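PDB 5XIL: putative prolyl-tRNA synthetase from Leishmania major, which probably attaches L-proline to its cognate tRNA at the expense of ATP, releasing AMP and diphosphate, as a class II aminoacyl-tRNA synthetase. Local coordinates for residues V195-E203 and A474-E482; E348-E357 and L368-R378. All blocks are in the same frame, centred on the assembly; numbering follows the deposited sequence. Where two conformers were deposited one is given.

Interaction 1 of 2, residues V195-E203 and A474-E482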
loop_
_atom_site.group_PDB
_atom_site.type_symbol
_atom_site.label_atom_id
_atom_site.label_comp_id
_atom_site.label_asym_id
_atom_site.label_seq_id
_atom_site.Cartn_x
_atom_site.Cartn_y
_atom_site.Cartn_z
ATOM N N VAL A 195 4.040 26.049 4.301
ATOM C CA VAL A 195 5.300 26.828 4.250
ATOM C C VAL A 195 6.517 25.905 4.269
ATOM O O VAL A 195 6.765 25.258 5.267
ATOM C CB VAL A 195 5.384 27.877 5.420
ATOM C CG1 VAL A 195 6.720 28.611 5.398
ATOM C CG2 VAL A 195 4.266 28.889 5.224
ATOM N N ARG A 196 7.234 25.791 3.159
ATOM C CA ARG A 196 8.491 25.014 3.131
ATOM C C ARG A 196 9.534 25.828 3.817
ATOM O O ARG A 196 9.723 27.001 3.487
ATOM C CB ARG A 196 8.916 24.801 1.671
ATOM C CG ARG A 196 7.959 23.984 0.819
ATOM C CD ARG A 196 8.164 24.366 -0.646
ATOM N NE ARG A 196 7.414 23.556 -1.606
ATOM C CZ ARG A 196 6.151 23.697 -1.913
ATOM N NH1 ARG A 196 5.428 24.587 -1.311
ATOM N NH2 ARG A 196 5.641 22.954 -2.906
ATOM N N GLY A 197 10.294 25.204 4.722
ATOM C CA GLY A 197 11.388 25.941 5.388
ATOM C C GLY A 197 12.305 25.011 6.169
ATOM O O GLY A 197 12.219 23.784 6.060
ATOM N N ARG A 198 13.229 25.627 6.900
ATOM C CA ARG A 198 14.181 24.909 7.695
ATOM C C ARG A 198 13.919 25.179 9.166
ATOM O O ARG A 198 13.657 26.322 9.592
ATOM C CB ARG A 198 15.605 25.372 7.357
ATOM C CG ARG A 198 16.674 24.471 7.919
ATOM C CD ARG A 198 18.102 24.994 7.715
ATOM N NE ARG A 198 18.278 26.433 7.898
ATOM C CZ ARG A 198 18.350 27.340 6.923
ATOM N NH1 ARG A 198 18.194 26.987 5.647
ATOM N NH2 ARG A 198 18.527 28.626 7.236
ATOM N N LYS A 199 14.011 24.145 9.973
ATOM C CA LYS A 199 13.862 24.325 11.368
ATOM C C LYS A 199 15.068 25.113 11.927
ATOM O O LYS A 199 16.184 25.040 11.377
ATOM C CB LYS A 199 13.718 23.013 12.116
ATOM C CG LYS A 199 12.458 22.219 11.808
ATOM C CD LYS A 199 11.228 22.873 12.372
ATOM C CE LYS A 199 10.144 21.820 12.529
ATOM N NZ LYS A 199 8.865 22.438 12.960
ATOM N N THR A 200 14.826 25.921 12.953
ATOM C CA THR A 200 15.985 26.478 13.709
ATOM C C THR A 200 16.810 25.369 14.360
ATOM O O THR A 200 16.346 24.205 14.592
ATOM C CB THR A 200 15.524 27.459 14.817
ATOM O OG1 THR A 200 14.794 26.730 15.806
ATOM C CG2 THR A 200 14.686 28.573 14.236
ATOM N N GLU A 201 18.023 25.727 14.768
ATOM C CA GLU A 201 18.840 24.799 15.602
ATOM C C GLU A 201 18.086 24.229 16.770
ATOM O O GLU A 201 18.144 23.018 17.048
ATOM C CB GLU A 201 20.113 25.513 16.104
ATOM C CG GLU A 201 21.197 25.626 15.076
ATOM C CD GLU A 201 21.797 24.288 14.667
ATOM O OE1 GLU A 201 22.106 23.422 15.510
ATOM O OE2 GLU A 201 22.009 24.124 13.460
ATOM N N LYS A 202 17.335 25.079 17.475
ATOM C CA LYS A 202 16.568 24.635 18.640
ATOM C C LYS A 202 15.490 23.589 18.238
ATOM O O LYS A 202 15.204 22.643 18.924
ATOM C CB LYS A 202 15.848 25.870 19.296
ATOM C CG LYS A 202 14.994 25.511 20.520
ATOM C CD LYS A 202 14.398 26.758 21.174
ATOM C CE LYS A 202 13.585 26.474 22.450
ATOM N NZ LYS A 202 13.001 27.680 23.236
ATOM N N GLU A 203 14.883 23.769 17.091
ATOM C CA GLU A 203 13.718 22.935 16.748
ATOM C C GLU A 203 13.993 21.742 15.835
ATOM O O GLU A 203 13.103 20.970 15.541
ATOM C CB GLU A 203 12.637 23.824 16.079
ATOM C CG GLU A 203 12.074 24.852 17.037
ATOM C CD GLU A 203 11.178 24.279 18.109
ATOM O OE1 GLU A 203 10.468 23.287 17.871
ATOM O OE2 GLU A 203 11.102 24.927 19.154
ATOM N N ALA A 474 5.006 31.531 21.888
ATOM C CA ALA A 474 5.238 31.277 20.478
ATOM C C ALA A 474 6.613 30.631 20.264
ATOM O O ALA A 474 7.640 31.166 20.709
ATOM C CB ALA A 474 5.221 32.569 19.730
ATOM N N LYS A 475 6.659 29.545 19.499
ATOM C CA LYS A 475 7.934 28.986 19.122
ATOM C C LYS A 475 8.244 29.364 17.710
ATOM O O LYS A 475 7.347 29.954 17.020
ATOM C CB LYS A 475 7.894 27.460 19.275
ATOM C CG LYS A 475 6.887 26.738 18.407
ATOM C CD LYS A 475 7.042 25.289 18.858
ATOM C CE LYS A 475 6.781 24.291 17.817
ATOM N NZ LYS A 475 7.338 23.005 18.379
ATOM N N THR A 476 9.426 28.997 17.212
ATOM C CA THR A 476 9.666 29.119 15.804
ATOM C C THR A 476 9.041 27.855 15.155
ATOM O O THR A 476 9.046 26.739 15.710
ATOM C CB THR A 476 11.102 29.244 15.376
ATOM O OG1 THR A 476 11.830 28.129 15.852
ATOM C CG2 THR A 476 11.744 30.558 15.904
ATOM N N LEU A 477 8.447 28.120 14.026
ATOM C CA LEU A 477 7.867 27.111 13.151
ATOM C C LEU A 477 8.886 26.722 12.043
ATOM O O LEU A 477 9.277 25.564 11.965
ATOM C CB LEU A 477 6.511 27.561 12.616
ATOM C CG LEU A 477 5.501 27.997 13.676
ATOM C CD1 LEU A 477 4.259 28.473 12.932
ATOM C CD2 LEU A 477 5.103 26.874 14.613
ATOM N N CYS A 478 9.398 27.682 11.285
ATOM C CA CYS A 478 10.473 27.428 10.346
ATOM C C CYS A 478 11.005 28.749 9.895
ATOM O O CYS A 478 10.325 29.797 10.029
ATOM C CB CYS A 478 10.057 26.623 9.106
ATOM S SG CYS A 478 8.965 27.501 8.005
ATOM N N ILE A 479 12.195 28.691 9.323
ATOM C CA ILE A 479 12.742 29.773 8.537
ATOM C C ILE A 479 12.290 29.466 7.104
ATOM O O ILE A 479 12.755 28.471 6.539
ATOM C CB ILE A 479 14.280 29.796 8.522
ATOM C CG1 ILE A 479 14.744 29.903 9.936
ATOM C CG2 ILE A 479 14.758 31.044 7.785
ATOM C CD1 ILE A 479 15.936 29.085 10.263
ATOM N N PRO A 480 11.342 30.248 6.573
ATOM C CA PRO A 480 10.807 29.941 5.239
ATOM C C PRO A 480 11.838 30.092 4.133
ATOM O O PRO A 480 12.613 31.044 4.151
ATOM C CB PRO A 480 9.679 30.952 5.059
ATOM C CG PRO A 480 9.418 31.516 6.349
ATOM C CD PRO A 480 10.602 31.346 7.229
ATOM N N PHE A 481 11.844 29.164 3.184
ATOM C CA PHE A 481 12.730 29.261 2.050
ATOM C C PHE A 481 12.329 30.472 1.202
ATOM O O PHE A 481 13.177 31.120 0.650
ATOM C CB PHE A 481 12.698 27.972 1.207
ATOM C CG PHE A 481 13.246 26.754 1.913
ATOM C CD1 PHE A 481 14.362 26.838 2.685
ATOM C CD2 PHE A 481 12.704 25.517 1.709
ATOM C CE1 PHE A 481 14.880 25.762 3.356
ATOM C CE2 PHE A 481 13.227 24.398 2.352
ATOM C CZ PHE A 481 14.309 24.522 3.190
ATOM N N GLU A 482 11.041 30.789 1.148
ATOM C CA GLU A 482 10.552 31.959 0.425
ATOM C C GLU A 482 10.518 33.101 1.420
ATOM O O GLU A 482 9.615 33.142 2.236
ATOM C CB GLU A 482 9.143 31.683 -0.137
ATOM C CG GLU A 482 8.545 32.842 -0.945
ATOM C CD GLU A 482 7.394 32.396 -1.845
ATOM O OE1 GLU A 482 6.407 31.811 -1.350
ATOM O OE2 GLU A 482 7.514 32.600 -3.071
HETATM O O HOH W 1 8.761 28.946 1.957
HETATM O O HOH W 2 9.061 24.172 15.073
HETATM O O HOH W 3 11.954 26.219 13.711
HETATM O O HOH W 4 11.309 27.714 19.034
#

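Interaction 2 of 2, residues E348-E357 and L368-R378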
loop_
_atom_site.group_PDB
_atom_site.type_symbol
_atom_site.label_atom_id
_atom_site.label_comp_id
_atom_site.label_asym_id
_atom_site.label_seq_id
_atom_site.Cartn_x
_atom_site.Cartn_y
_atom_site.Cartn_z
ATOM N N GLU A 348 -23.628 15.972 3.328
ATOM C CA GLU A 348 -23.062 17.279 3.629
ATOM C C GLU A 348 -22.070 17.176 4.757
ATOM O O GLU A 348 -20.961 17.718 4.685
ATOM C CB GLU A 348 -24.151 18.271 4.033
ATOM C CG GLU A 348 -23.639 19.679 4.285
ATOM C CD GLU A 348 -24.757 20.691 4.257
ATOM O OE1 GLU A 348 -25.443 20.869 5.286
ATOM O OE2 GLU A 348 -24.973 21.271 3.184
ATOM N N VAL A 349 -22.486 16.492 5.811
ATOM C CA VAL A 349 -21.622 16.369 6.952
ATOM C C VAL A 349 -20.328 15.584 6.641
ATOM O O VAL A 349 -19.243 15.849 7.196
ATOM C CB VAL A 349 -22.385 15.740 8.120
ATOM C CG1 VAL A 349 -21.415 15.485 9.272
ATOM C CG2 VAL A 349 -23.509 16.703 8.560
ATOM N N LYS A 350 -20.447 14.598 5.736
ATOM C CA LYS A 350 -19.300 13.802 5.299
ATOM C C LYS A 350 -18.427 14.586 4.409
ATOM O O LYS A 350 -17.243 14.295 4.300
ATOM C CB LYS A 350 -19.721 12.506 4.616
ATOM C CG LYS A 350 -20.326 11.503 5.583
ATOM C CD LYS A 350 -20.946 10.293 4.906
ATOM C CE LYS A 350 -19.879 9.420 4.291
ATOM N NZ LYS A 350 -19.111 8.806 5.429
ATOM N N GLY A 351 -18.980 15.594 3.739
ATOM C CA GLY A 351 -18.184 16.424 2.884
ATOM C C GLY A 351 -18.025 15.948 1.465
ATOM O O GLY A 351 -17.064 16.352 0.805
ATOM N N VAL A 352 -18.986 15.178 0.949
ATOM C CA VAL A 352 -18.938 14.729 -0.428
ATOM C C VAL A 352 -18.831 15.950 -1.301
ATOM O O VAL A 352 -19.566 16.846 -1.076
ATOM C CB VAL A 352 -20.187 13.999 -0.897
ATOM C CG1 VAL A 352 -19.903 13.456 -2.302
ATOM C CG2 VAL A 352 -20.503 12.892 0.043
ATOM N N PRO A 353 -17.846 16.025 -2.185
ATOM C CA PRO A 353 -17.644 17.248 -2.948
ATOM C C PRO A 353 -18.888 17.763 -3.757
ATOM O O PRO A 353 -19.123 18.982 -3.816
ATOM C CB PRO A 353 -16.534 16.843 -3.885
ATOM C CG PRO A 353 -15.671 15.921 -3.119
ATOM C CD PRO A 353 -16.642 15.180 -2.247
ATOM N N LEU A 354 -19.623 16.838 -4.382
ATOM C CA LEU A 354 -20.744 17.231 -5.262
ATOM C C LEU A 354 -21.937 16.398 -4.939
ATOM O O LEU A 354 -21.832 15.162 -4.690
ATOM C CB LEU A 354 -20.384 17.020 -6.717
ATOM C CG LEU A 354 -19.272 17.843 -7.346
ATOM C CD1 LEU A 354 -18.966 17.435 -8.756
ATOM C CD2 LEU A 354 -19.564 19.317 -7.190
ATOM N N ARG A 355 -23.104 17.026 -4.904
ATOM C CA ARG A 355 -24.315 16.317 -4.765
ATOM C C ARG A 355 -25.188 16.581 -6.030
ATOM O O ARG A 355 -25.318 17.720 -6.430
ATOM C CB ARG A 355 -25.094 16.792 -3.587
ATOM C CG ARG A 355 -26.533 16.233 -3.576
ATOM C CD ARG A 355 -27.328 16.681 -2.372
ATOM N NE ARG A 355 -27.726 18.082 -2.370
ATOM C CZ ARG A 355 -27.449 18.940 -1.398
ATOM N NH1 ARG A 355 -26.658 18.594 -0.371
ATOM N NH2 ARG A 355 -27.907 20.191 -1.478
ATOM N N VAL A 356 -25.710 15.515 -6.611
ATOM C CA VAL A 356 -26.611 15.574 -7.773
ATOM C C VAL A 356 -27.983 15.234 -7.235
ATOM O O VAL A 356 -28.162 14.193 -6.652
ATOM C CB VAL A 356 -26.242 14.582 -8.909
ATOM C CG1 VAL A 356 -27.398 14.561 -9.949
ATOM C CG2 VAL A 356 -24.964 14.909 -9.592
ATOM N N GLU A 357 -28.923 16.145 -7.417
ATOM C CA GLU A 357 -30.294 15.986 -7.017
ATOM C C GLU A 357 -31.064 15.706 -8.315
ATOM O O GLU A 357 -31.015 16.534 -9.230
ATOM C CB GLU A 357 -30.780 17.287 -6.369
ATOM C CG GLU A 357 -29.870 17.830 -5.278
ATOM C CD GLU A 357 -30.185 19.243 -4.783
ATOM O OE1 GLU A 357 -31.258 19.796 -5.164
ATOM O OE2 GLU A 357 -29.372 19.811 -4.002
ATOM N N LEU A 368 -28.814 18.106 -14.889
ATOM C CA LEU A 368 -28.604 17.670 -13.491
ATOM C C LEU A 368 -28.433 18.871 -12.616
ATOM O O LEU A 368 -27.697 19.759 -12.952
ATOM C CB LEU A 368 -27.309 16.839 -13.442
ATOM C CG LEU A 368 -27.236 15.647 -14.410
ATOM C CD1 LEU A 368 -25.924 14.937 -14.240
ATOM C CD2 LEU A 368 -28.433 14.727 -14.178
ATOM N N ALA A 369 -29.100 18.897 -11.484
ATOM C CA ALA A 369 -28.892 19.925 -10.513
ATOM C C ALA A 369 -27.759 19.493 -9.567
ATOM O O ALA A 369 -27.902 18.500 -8.878
ATOM C CB ALA A 369 -30.143 20.118 -9.699
ATOM N N VAL A 370 -26.709 20.275 -9.512
ATOM C CA VAL A 370 -25.479 19.906 -8.820
ATOM C C VAL A 370 -25.237 20.943 -7.756
ATOM O O VAL A 370 -25.242 22.111 -8.027
ATOM C CB VAL A 370 -24.297 19.877 -9.774
ATOM C CG1 VAL A 370 -23.003 19.485 -9.025
ATOM C CG2 VAL A 370 -24.551 18.916 -10.882
ATOM N N ALA A 371 -25.112 20.488 -6.523
ATOM C CA ALA A 371 -24.830 21.343 -5.412
ATOM C C ALA A 371 -23.364 21.113 -5.033
ATOM O O ALA A 371 -22.994 19.945 -4.752
ATOM C CB ALA A 371 -25.706 20.895 -4.256
ATOM N N VAL A 372 -22.551 22.176 -5.054
ATOM C CA VAL A 372 -21.126 22.117 -4.711
ATOM C C VAL A 372 -20.916 22.343 -3.215
ATOM O O VAL A 372 -21.338 23.375 -2.653
ATOM C CB VAL A 372 -20.353 23.200 -5.471
ATOM C CG1 VAL A 372 -18.899 23.085 -5.235
ATOM C CG2 VAL A 372 -20.669 23.117 -6.946
ATOM N N ARG A 373 -20.372 21.337 -2.528
ATOM C CA ARG A 373 -20.276 21.361 -1.105
ATOM C C ARG A 373 -19.404 22.528 -0.520
ATOM O O ARG A 373 -19.812 23.193 0.460
ATOM C CB ARG A 373 -19.756 20.038 -0.588
ATOM C CG ARG A 373 -19.518 19.972 0.934
ATOM C CD ARG A 373 -20.738 20.111 1.788
ATOM N NE ARG A 373 -20.400 20.045 3.200
ATOM C CZ ARG A 373 -19.995 21.055 3.934
ATOM N NH1 ARG A 373 -19.966 22.313 3.451
ATOM N NH2 ARG A 373 -19.672 20.819 5.172
ATOM N N HIS A 374 -18.254 22.776 -1.067
ATOM C CA HIS A 374 -17.364 23.744 -0.425
ATOM C C HIS A 374 -17.952 25.157 -0.498
ATOM O O HIS A 374 -17.826 25.869 0.437
ATOM C CB HIS A 374 -15.950 23.674 -0.992
ATOM C CG HIS A 374 -15.808 24.261 -2.353
ATOM N ND1 HIS A 374 -15.366 25.545 -2.555
ATOM C CD2 HIS A 374 -16.062 23.747 -3.580
ATOM C CE1 HIS A 374 -15.327 25.786 -3.851
ATOM N NE2 HIS A 374 -15.766 24.719 -4.492
ATOM N N SER A 375 -18.611 25.502 -1.613
ATOM C CA SER A 375 -19.019 26.879 -1.920
ATOM C C SER A 375 -20.516 27.074 -1.746
ATOM O O SER A 375 -20.949 28.200 -1.591
ATOM C CB SER A 375 -18.630 27.262 -3.350
ATOM O OG SER A 375 -19.358 26.434 -4.230
ATOM N N GLY A 376 -21.295 25.993 -1.744
ATOM C CA GLY A 376 -22.731 26.068 -1.712
ATOM C C GLY A 376 -23.284 26.478 -3.048
ATOM O O GLY A 376 -24.478 26.627 -3.203
ATOM N N ALA A 377 -22.463 26.572 -4.060
ATOM C CA ALA A 377 -22.966 26.963 -5.373
ATOM C C ALA A 377 -23.819 25.873 -6.009
ATOM O O ALA A 377 -23.678 24.700 -5.700
ATOM C CB ALA A 377 -21.817 27.294 -6.265
ATOM N N ARG A 378 -24.732 26.272 -6.888
ATOM C CA ARG A 378 -25.568 25.331 -7.597
ATOM C C ARG A 378 -25.304 25.452 -9.046
ATOM O O ARG A 378 -25.210 26.575 -9.537
ATOM C CB ARG A 378 -27.000 25.568 -7.230
ATOM C CG ARG A 378 -27.267 25.193 -5.798
ATOM C CD ARG A 378 -28.724 25.349 -5.459
ATOM N NE ARG A 378 -29.566 24.358 -6.148
ATOM C CZ ARG A 378 -29.765 23.106 -5.729
ATOM N NH1 ARG A 378 -29.181 22.642 -4.627
ATOM N NH2 ARG A 378 -30.535 22.290 -6.433
HETATM O O HOH W 5 -17.081 20.793 -2.877
#

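Interaction 1 of 2, residues V195-E203 and A474-E482
Phe481 swings CG anti to its own carbonyl carbon (chi1 -66°), which carries the ring over Gly197: the glycine CA sits 3.7 Å from the ring centroid, almost on the ring normal, a CH-pi contact. On Val195, CG1 lies trans to the backbone N (chi1 177°) and reaches Cys478 SG at 3.6 Å, with Pro480 CB just beyond. The backbones are joined by a short antiparallel bridge. Arg198 and Ile479 form its hydrogen-bonded pair, Ile479 N to Arg198 O being 2.8 Å and nearly straight, and Phe481 N adds a bond to Arg196 O. Since the two strands run at 88° to each other, this pairing is brief; it joins strand 195-198 of the class II catalytic core to strand 475-480 of the zinc-binding C-terminal domain. Past the bridge, Thr200 and Thr476 meet tip to tip, and both hydroxyls hydrogen-bond to Glu444 of helix 441-455. Thr200 OG1 also takes the backbone N-H of Glu203 in an ST motif. Glu203 crosses Lys475 at about a right angle, its OE1 3.2 Å from Lys475 NZ in a salt bridge. One water accepts from Thr476 N and donates to Glu203 OE2 at 2.8 Å.

Interaction 2 of 2, residues E348-E357 and L368-R378
Leu354 CD2 touches both Val370 CG1, 3.9 Å away, and Val372 CG2, at 4.0 Å, on one face of an antiparallel strand pair in the mixed sheet of the anticodon-binding domain. Val356 continues this apolar face, with its CG1 against Leu368 CB, and Leu395 of helix 387-412 packs against Leu354. Between the strands, Arg355 and Ala371 exchange two backbone hydrogen bonds, and Glu357 N bonds to Ala369 O. On the other face the Ala371 methyl sits under the Arg355 guanidinium, 3.6 Å from its NH2. Arg355 turns side-on to Glu357, giving both NE and NH2 to OE2. Arg378 grips the same carboxylate end-on from above its plane, NH2 to OE1 and NH1 to OE2, so OE2 takes three N-H bonds. This shared anion probably offsets the closeness of the two arginines. At the far end of the pair, Gly351 with its positive phi closes helix 340-350 in a Schellman motif, and Arg373 reaches back to that helix end. Arg373 NH1 forms a salt bridge with Asp278, while Glu348 CG lies over one face of the Arg373 guanidinium. Arg373 NE meets Glu348 O in the guanidinium plane at 2.8 Å, with an N-H...O angle of 166°.

From the N terminus, the chain reaches 195-203, the first half of interaction 1, part-way through the catalytic core; its partner 474-482 comes only after a further 270 residues. Within that long loop the chain completes the core, enters the anticodon-binding domain and there makes interaction 2, a local closure with ten residues, including helix 360-365, between 348-357 and 368-378. Interaction 2 is therefore nested inside interaction 1, and the two do not cross. One joins strands within a single domain; the other brings the C-terminal domain back onto the core. Their centres lie about 38 Å apart, on opposite sides of the chain's centre.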